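PDB 5FX8: linoleate 11-lipoxygenase from Gaeumannomyces graminis, which oxidises linoleic and alpha-linolenic acids with molecular oxygen, using manganese to form 11S- and 13R-hydroperoxy fatty acids. Local coordinates for residues A[284-292]-A[353-362]; A[482-493]-A[532-541]. All coordinates share one frame; numbering follows the deposited sequence.

Contact 1 of 2, residues A[284-292]-A[353-362]; sequences FYSQMYHVL and AAIDFPGSVY. With MN (manganese (II) ion), chain I.
Ala353 opens the contact with its carbonyl oxygen, which lies at the edge of the Phe284 ring, close to the ring plane. One residue on, Ala354 is touched by two side chains. Phe284 CE2 approaches its CA at 3.9 Å, while the bent side chain of Met288 brings SD to 3.6 Å from Ala354 CB, and Trp343 of helix 342-346 packs against both Met288 and Ala354. Phe357 is the aromatic centre. With CG anti to the backbone N (chi1 -176°), its ring reaches in among Phe284, Tyr285 and Met288. Phe284 points its edge at the Phe357 face in a T-shaped pair, centroids 5.7 Å apart and planes at 69°, and CD2 of Tyr285 comes to 3.7 Å from Phe357 CZ near the far end of the ring. Pro358 lays CB, CG and CD against the carbonyl oxygen of Met288, with CB at 3.6 Å, and also touches Val291 CB. Each helix is kinked here: Pro358 has no N-H to bond the preceding turn, and the N-H groups of Val291 and Leu292 do not reach back four residues. Val361 turns CG1 toward the other helix, where it touches Leu292 CD1 at 3.8 Å and the edge of the Tyr289 ring. Tyr362 finishes the row with CD1 beside Leu292 CD2, its own ring in a cation-pi contact with Arg450. The helix axes cross at -57°. His290 points away from this interface; its NE2 binds manganese at 2.4 Å, and its ND1 donates to Gln287 O, which helps to fix the imidazole's rotation. No hydrogen bond joins the two segments, so apolar and aromatic packing holds helix 351-363 against the long helix 268-305, on a different side from the metal ligand.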
# COMPACT_ATOMS: atom_id res chain seq x y z
N PHE A 284 -2.30 2.83 16.35
CA PHE A 284 -2.95 4.11 16.16
C PHE A 284 -1.95 5.15 15.69
O PHE A 284 -2.22 5.93 14.77
CB PHE A 284 -3.61 4.54 17.45
CG PHE A 284 -4.19 5.91 17.43
CD1 PHE A 284 -3.43 7.01 17.80
CD2 PHE A 284 -5.50 6.10 17.08
CE1 PHE A 284 -3.97 8.25 17.78
CE2 PHE A 284 -6.05 7.33 17.07
CZ PHE A 284 -5.29 8.41 17.42
N TYR A 285 -0.77 5.18 16.33
CA TYR A 285 0.23 6.19 16.00
C TYR A 285 0.68 6.07 14.56
O TYR A 285 0.73 7.06 13.83
CB TYR A 285 1.43 6.08 16.93
CG TYR A 285 2.57 7.01 16.54
CD1 TYR A 285 3.54 6.62 15.63
CD2 TYR A 285 2.66 8.28 17.08
CE1 TYR A 285 4.55 7.46 15.27
CE2 TYR A 285 3.68 9.12 16.73
CZ TYR A 285 4.62 8.70 15.82
OH TYR A 285 5.65 9.53 15.46
N SER A 286 1.05 4.87 14.14
CA SER A 286 1.66 4.71 12.83
C SER A 286 0.65 5.04 11.76
O SER A 286 0.94 5.75 10.78
CB SER A 286 2.20 3.30 12.68
OG SER A 286 1.18 2.39 12.37
N GLN A 287 -0.58 4.58 11.96
CA GLN A 287 -1.59 4.85 10.95
C GLN A 287 -1.90 6.33 10.87
O GLN A 287 -2.22 6.84 9.79
CB GLN A 287 -2.84 4.02 11.21
CG GLN A 287 -2.61 2.53 10.98
CD GLN A 287 -1.61 2.25 9.85
OE1 GLN A 287 -1.89 2.49 8.69
NE2 GLN A 287 -0.42 1.75 10.21
N MET A 288 -1.79 7.06 11.97
CA MET A 288 -2.28 8.42 11.85
C MET A 288 -1.16 9.42 11.65
O MET A 288 -1.37 10.48 11.07
CB MET A 288 -3.14 8.76 13.06
CG MET A 288 -4.46 8.03 13.03
SD MET A 288 -5.29 8.25 11.46
CE MET A 288 -5.22 6.67 10.78
N TYR A 289 0.02 9.09 12.10
CA TYR A 289 1.13 9.92 11.74
C TYR A 289 1.45 9.82 10.26
O TYR A 289 1.91 10.80 9.69
CB TYR A 289 2.33 9.55 12.60
CG TYR A 289 3.54 10.39 12.34
CD1 TYR A 289 3.68 11.64 12.93
CD2 TYR A 289 4.55 9.95 11.52
CE1 TYR A 289 4.79 12.41 12.70
CE2 TYR A 289 5.67 10.71 11.28
CZ TYR A 289 5.79 11.94 11.88
OH TYR A 289 6.91 12.72 11.65
N HIS A 290 1.21 8.66 9.61
CA HIS A 290 1.63 8.59 8.20
C HIS A 290 0.77 9.44 7.28
O HIS A 290 1.13 9.61 6.10
CB HIS A 290 1.64 7.15 7.68
CG HIS A 290 0.40 6.74 6.94
ND1 HIS A 290 -0.76 6.42 7.59
CD2 HIS A 290 0.15 6.57 5.61
CE1 HIS A 290 -1.68 6.08 6.70
NE2 HIS A 290 -1.15 6.17 5.49
N VAL A 291 -0.35 9.97 7.76
CA VAL A 291 -1.07 11.00 7.02
C VAL A 291 -0.11 12.08 6.56
O VAL A 291 -0.20 12.58 5.43
CB VAL A 291 -2.20 11.55 7.90
CG1 VAL A 291 -2.94 12.67 7.22
CG2 VAL A 291 -3.13 10.46 8.21
N LEU A 292 0.88 12.40 7.40
CA LEU A 292 1.89 13.39 7.05
C LEU A 292 2.81 12.89 5.94
O LEU A 292 3.24 13.67 5.09
CB LEU A 292 2.67 13.77 8.31
CG LEU A 292 1.91 14.54 9.40
CD1 LEU A 292 2.77 14.78 10.59
CD2 LEU A 292 1.59 15.85 8.85
N ALA A 353 -10.89 11.30 16.55
CA ALA A 353 -9.61 11.35 17.25
C ALA A 353 -8.46 11.02 16.31
O ALA A 353 -7.41 11.69 16.33
CB ALA A 353 -9.62 10.38 18.43
N ALA A 354 -8.64 9.99 15.48
CA ALA A 354 -7.68 9.68 14.43
C ALA A 354 -7.37 10.89 13.56
O ALA A 354 -6.21 11.15 13.25
CB ALA A 354 -8.20 8.54 13.55
N ILE A 355 -8.40 11.63 13.13
CA ILE A 355 -8.17 12.79 12.27
C ILE A 355 -7.54 13.92 13.07
O ILE A 355 -6.78 14.72 12.53
CB ILE A 355 -9.49 13.21 11.58
CG1 ILE A 355 -9.79 12.30 10.40
CG2 ILE A 355 -9.41 14.60 11.00
CD1 ILE A 355 -8.80 12.46 9.32
N ASP A 356 -7.84 14.02 14.37
CA ASP A 356 -7.24 15.10 15.16
C ASP A 356 -5.74 14.90 15.35
O ASP A 356 -5.00 15.88 15.46
CB ASP A 356 -7.98 15.21 16.50
CG ASP A 356 -7.26 16.11 17.52
OD1 ASP A 356 -7.40 17.35 17.43
OD2 ASP A 356 -6.60 15.57 18.45
N PHE A 357 -5.26 13.65 15.34
CA PHE A 357 -3.86 13.45 15.70
C PHE A 357 -2.84 14.09 14.74
O PHE A 357 -1.94 14.79 15.22
CB PHE A 357 -3.62 11.95 15.87
CG PHE A 357 -2.26 11.64 16.32
CD1 PHE A 357 -1.90 11.80 17.65
CD2 PHE A 357 -1.31 11.19 15.43
CE1 PHE A 357 -0.65 11.52 18.08
CE2 PHE A 357 -0.05 10.91 15.86
CZ PHE A 357 0.28 11.07 17.18
N PRO A 358 -2.88 13.88 13.41
CA PRO A 358 -1.86 14.54 12.56
C PRO A 358 -1.92 16.06 12.54
O PRO A 358 -0.90 16.71 12.32
CB PRO A 358 -2.15 13.96 11.17
CG PRO A 358 -3.57 13.49 11.26
CD PRO A 358 -3.71 12.96 12.62
N GLY A 359 -3.11 16.64 12.74
CA GLY A 359 -3.19 18.07 12.93
C GLY A 359 -2.57 18.54 14.22
O GLY A 359 -1.96 19.61 14.25
N SER A 360 -2.72 17.78 15.30
CA SER A 360 -2.02 18.12 16.54
C SER A 360 -0.51 18.04 16.38
O SER A 360 0.22 18.88 16.90
CB SER A 360 -2.41 17.18 17.67
OG SER A 360 -3.78 17.21 17.90
N VAL A 361 -0.03 16.99 15.71
CA VAL A 361 1.39 16.90 15.43
C VAL A 361 1.86 18.12 14.66
O VAL A 361 2.82 18.78 15.04
CB VAL A 361 1.70 15.59 14.67
CG1 VAL A 361 3.16 15.52 14.30
CG2 VAL A 361 1.32 14.42 15.52
N TYR A 362 1.15 18.45 13.58
CA TYR A 362 1.54 19.56 12.73
C TYR A 362 1.49 20.87 13.50
O TYR A 362 2.33 21.76 13.31
CB TYR A 362 0.63 19.62 11.52
CG TYR A 362 1.23 20.35 10.34
CD1 TYR A 362 2.31 19.81 9.65
CD2 TYR A 362 0.71 21.55 9.91
CE1 TYR A 362 2.86 20.48 8.58
CE2 TYR A 362 1.24 22.21 8.84
CZ TYR A 362 2.31 21.68 8.19
OH TYR A 362 2.81 22.38 7.13
MN MN I . -1.15 5.64 3.11
O HOH W 1 -3.43 5.79 3.92

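Contact 2 of 2, residues A[482-493]-A[532-541]; sequences NQGSPVKFSGVL and QVSLLARFNR. With MN (manganese (II) ion), chain I.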
# COMPACT_ATOMS: atom_id res chain seq x y z
N ASN A 482 2.34 2.07 6.41
CA ASN A 482 1.04 1.79 5.82
C ASN A 482 1.28 0.73 4.77
O ASN A 482 2.14 -0.12 4.96
CB ASN A 482 0.45 3.06 5.22
CG ASN A 482 -1.00 2.93 4.91
OD1 ASN A 482 -1.46 3.36 3.86
ND2 ASN A 482 -1.74 2.32 5.82
N GLN A 483 0.55 0.79 3.66
CA GLN A 483 0.67 -0.17 2.56
C GLN A 483 0.51 -1.58 3.13
O GLN A 483 -0.47 -1.83 3.84
CB GLN A 483 1.98 0.11 1.80
CG GLN A 483 2.03 -0.42 0.37
CD GLN A 483 1.01 0.17 -0.62
OE1 GLN A 483 0.87 1.38 -0.76
NE2 GLN A 483 0.33 -0.69 -1.32
N GLY A 484 1.42 -2.52 2.87
CA GLY A 484 1.27 -3.87 3.36
C GLY A 484 1.81 -4.11 4.73
O GLY A 484 1.72 -5.22 5.26
N SER A 485 2.34 -3.09 5.35
CA SER A 485 2.97 -3.28 6.65
C SER A 485 2.00 -3.59 7.78
O SER A 485 2.29 -4.45 8.59
CB SER A 485 3.81 -2.07 6.99
OG SER A 485 5.02 -2.19 6.30
N PRO A 486 0.86 -2.91 7.92
CA PRO A 486 -0.09 -3.34 8.95
C PRO A 486 -0.53 -4.80 8.82
O PRO A 486 -0.53 -5.53 9.82
CB PRO A 486 -1.24 -2.34 8.78
CG PRO A 486 -0.54 -1.12 8.22
CD PRO A 486 0.49 -1.61 7.32
N VAL A 487 -0.87 -5.28 7.62
CA VAL A 487 -1.29 -6.67 7.51
C VAL A 487 -0.13 -7.64 7.74
O VAL A 487 -0.34 -8.72 8.29
CB VAL A 487 -1.99 -6.92 6.15
CG1 VAL A 487 -1.01 -7.01 5.02
CG2 VAL A 487 -2.83 -8.18 6.20
N LYS A 488 1.10 -7.29 7.36
CA LYS A 488 2.23 -8.22 7.52
C LYS A 488 2.95 -8.11 8.88
O LYS A 488 3.46 -9.12 9.37
CB LYS A 488 3.25 -8.02 6.40
CG LYS A 488 2.74 -8.43 5.06
CD LYS A 488 3.79 -8.25 3.98
CE LYS A 488 4.02 -6.79 3.67
NZ LYS A 488 4.98 -6.44 2.55
N PHE A 489 2.99 -6.95 9.51
CA PHE A 489 3.77 -6.74 10.72
C PHE A 489 3.01 -5.99 11.82
O PHE A 489 2.83 -6.53 12.91
CB PHE A 489 5.07 -6.00 10.39
CG PHE A 489 5.75 -6.47 9.12
CD1 PHE A 489 6.47 -7.66 9.09
CD2 PHE A 489 5.68 -5.72 7.95
CE1 PHE A 489 7.08 -8.09 7.93
CE2 PHE A 489 6.29 -6.14 6.80
CZ PHE A 489 7.00 -7.34 6.79
N SER A 490 2.55 -4.77 11.56
CA SER A 490 2.06 -3.84 12.58
C SER A 490 0.69 -4.21 13.12
O SER A 490 0.33 -3.77 14.22
CB SER A 490 1.92 -2.44 12.02
OG SER A 490 3.14 -1.94 11.61
N GLY A 491 -0.12 -4.89 12.32
CA GLY A 491 -1.45 -5.24 12.74
C GLY A 491 -1.73 -6.72 12.66
O GLY A 491 -2.80 -7.13 12.25
N VAL A 492 -0.77 -7.53 13.07
CA VAL A 492 -0.92 -8.97 13.08
C VAL A 492 -1.46 -9.37 14.44
O VAL A 492 -0.91 -8.96 15.47
CB VAL A 492 0.42 -9.65 12.77
CG1 VAL A 492 0.33 -11.17 12.88
CG2 VAL A 492 0.81 -9.27 11.40
N LEU A 493 -2.57 -10.11 14.45
CA LEU A 493 -3.21 -10.60 15.67
C LEU A 493 -2.48 -11.84 16.17
O LEU A 493 -2.03 -12.67 15.39
CB LEU A 493 -4.70 -10.90 15.43
CG LEU A 493 -5.54 -9.62 15.23
CD1 LEU A 493 -6.89 -9.89 14.68
CD2 LEU A 493 -5.70 -8.84 16.49
N GLN A 532 -10.50 -7.09 10.92
CA GLN A 532 -9.24 -6.37 11.00
C GLN A 532 -8.29 -6.86 9.92
O GLN A 532 -7.80 -6.07 9.10
CB GLN A 532 -8.64 -6.50 12.40
CG GLN A 532 -7.14 -6.26 12.41
CD GLN A 532 -6.54 -5.93 13.77
OE1 GLN A 532 -7.23 -5.67 14.75
NE2 GLN A 532 -5.23 -5.96 13.83
N VAL A 533 -8.09 -8.17 9.84
CA VAL A 533 -7.17 -8.64 8.82
C VAL A 533 -7.67 -8.27 7.43
O VAL A 533 -6.88 -8.01 6.53
CB VAL A 533 -6.91 -10.16 8.96
CG1 VAL A 533 -5.90 -10.60 7.96
CG2 VAL A 533 -6.35 -10.42 10.29
N SER A 534 -8.98 -8.14 7.25
CA SER A 534 -9.53 -7.85 5.93
C SER A 534 -9.33 -6.39 5.54
O SER A 534 -9.04 -6.09 4.37
CB SER A 534 -11.00 -8.22 5.90
OG SER A 534 -11.55 -7.92 4.63
N LEU A 535 -9.46 -5.48 6.50
CA LEU A 535 -9.15 -4.07 6.24
C LEU A 535 -7.65 -3.86 5.96
O LEU A 535 -7.26 -3.16 5.00
CB LEU A 535 -9.60 -3.24 7.43
CG LEU A 535 -9.24 -1.76 7.37
CD1 LEU A 535 -9.96 -1.04 6.23
CD2 LEU A 535 -9.55 -1.15 8.68
N LEU A 536 -6.79 -4.46 6.77
CA LEU A 536 -5.36 -4.27 6.54
C LEU A 536 -4.93 -4.95 5.24
O LEU A 536 -4.11 -4.40 4.48
CB LEU A 536 -4.57 -4.78 7.75
CG LEU A 536 -5.05 -4.24 9.11
CD1 LEU A 536 -4.21 -4.68 10.28
CD2 LEU A 536 -5.08 -2.76 9.01
N ALA A 537 -5.53 -6.09 4.91
CA ALA A 537 -5.28 -6.67 3.60
C ALA A 537 -5.75 -5.73 2.50
O ALA A 537 -5.17 -5.72 1.42
CB ALA A 537 -5.96 -8.03 3.47
N ARG A 538 -6.79 -4.95 2.75
CA ARG A 538 -7.20 -3.99 1.74
C ARG A 538 -6.26 -2.80 1.63
O ARG A 538 -6.34 -2.06 0.63
CB ARG A 538 -8.63 -3.53 2.03
CG ARG A 538 -9.68 -4.25 1.19
CD ARG A 538 -11.05 -3.91 1.70
NE ARG A 538 -11.41 -4.66 2.89
CZ ARG A 538 -12.08 -4.15 3.89
NH1 ARG A 538 -12.44 -2.88 3.84
NH2 ARG A 538 -12.39 -4.88 4.94
N PHE A 539 -5.38 -2.57 2.61
CA PHE A 539 -4.33 -1.57 2.41
C PHE A 539 -3.19 -2.07 1.52
O PHE A 539 -2.37 -1.27 1.07
CB PHE A 539 -3.76 -1.11 3.74
CG PHE A 539 -4.73 -0.36 4.61
CD1 PHE A 539 -5.91 0.13 4.11
CD2 PHE A 539 -4.44 -0.14 5.95
CE1 PHE A 539 -6.76 0.81 4.92
CE2 PHE A 539 -5.30 0.55 6.75
CZ PHE A 539 -6.45 1.03 6.23
N ASN A 540 -3.10 -3.36 1.27
CA ASN A 540 -2.06 -3.96 0.46
C ASN A 540 -2.49 -3.98 -1.00
O ASN A 540 -3.67 -3.81 -1.33
CB ASN A 540 -1.76 -5.37 0.96
CG ASN A 540 -0.45 -5.92 0.46
OD1 ASN A 540 0.55 -5.22 0.42
ND2 ASN A 540 -0.45 -7.16 0.05
N ARG A 541 -1.51 -4.15 -1.89
CA ARG A 541 -1.74 -4.13 -3.33
C ARG A 541 -0.91 -5.25 -3.94
O ARG A 541 0.23 -5.04 -4.34
CB ARG A 541 -1.39 -2.79 -3.96
CG ARG A 541 -2.44 -1.71 -3.83
CD ARG A 541 -3.70 -2.01 -4.63
NE ARG A 541 -4.73 -0.98 -4.45
CZ ARG A 541 -5.46 -0.87 -3.36
NH1 ARG A 541 -5.28 -1.69 -2.36
NH2 ARG A 541 -6.36 0.09 -3.25
MN MN I . -1.15 5.64 3.11
O HOH W 2 -1.52 -3.42 5.46
O HOH W 3 3.32 -5.23 0.72
O HOH W 1 -3.43 5.79 3.92
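The side-chain amide of Gln532 is gripped at both ends: NE2 donates to Gly491 O at 3.1 Å (N-H...O angle 144°) and also to His496 O, while OE1 accepts from Ala498 N. The Gly491 oxygen lies in the amide plane, but NE2 stands well above the carbonyl plane. Leu493 packs against the same amide, its CD2 3.9 Å from Gln532 OE1. Further along, Leu536 reaches CD1 to Gly491 and CD2 to Pro486 CB, and its CB meets Val487 CB at 3.7 Å. Val487 turns CG2 anti to its backbone N, against Ala537 N and CB. A water ties the two segments together, donating to Gln483 O and Leu536 O and accepting from Val487 N.

In this lipoxygenase, a type II' turn from Asn482 to Ser485 joins the metal-binding helix 460-481 to the short helix 485-490, which ends in a wider pi-type turn. Asn482 OD1 binds manganese at 2.4 Å, with His290, His294, His478, Val618 and a water completing the site. Asn482 ND2 lies obliquely to the Phe539 ring, 3.7 Å from CD2, the amide and ring planes 56° apart. Asn540, whose side chain also has a polar partner in Ser145, sets OD1 3.3 Å from Gly484 CA and shares a second water with Lys488 NZ, which also forms a salt bridge to Glu148.

Overall arrangement
Contact 1 closes before contact 2 opens along the chain, and their centres lie 18 Å apart, with the manganese beside both. Contact 1 joins helices 268-305 and 351-363; contact 2 joins helices 485-490 and 526-539. They meet directly through the long helix of contact 1: Gln287 OE1 lies 2.9 Å from Asn482 ND2, and Gln287 NE2 packs on Pro486 CG. Each contact contributes one metal ligand, His290 from 284-292 and Asn482 from 482-493, and both share the manganese-bound water. Two separately packed helix pairs in the mainly helical catalytic domain thus each carry a ligand of the centre that abstracts hydrogen from the fatty acid.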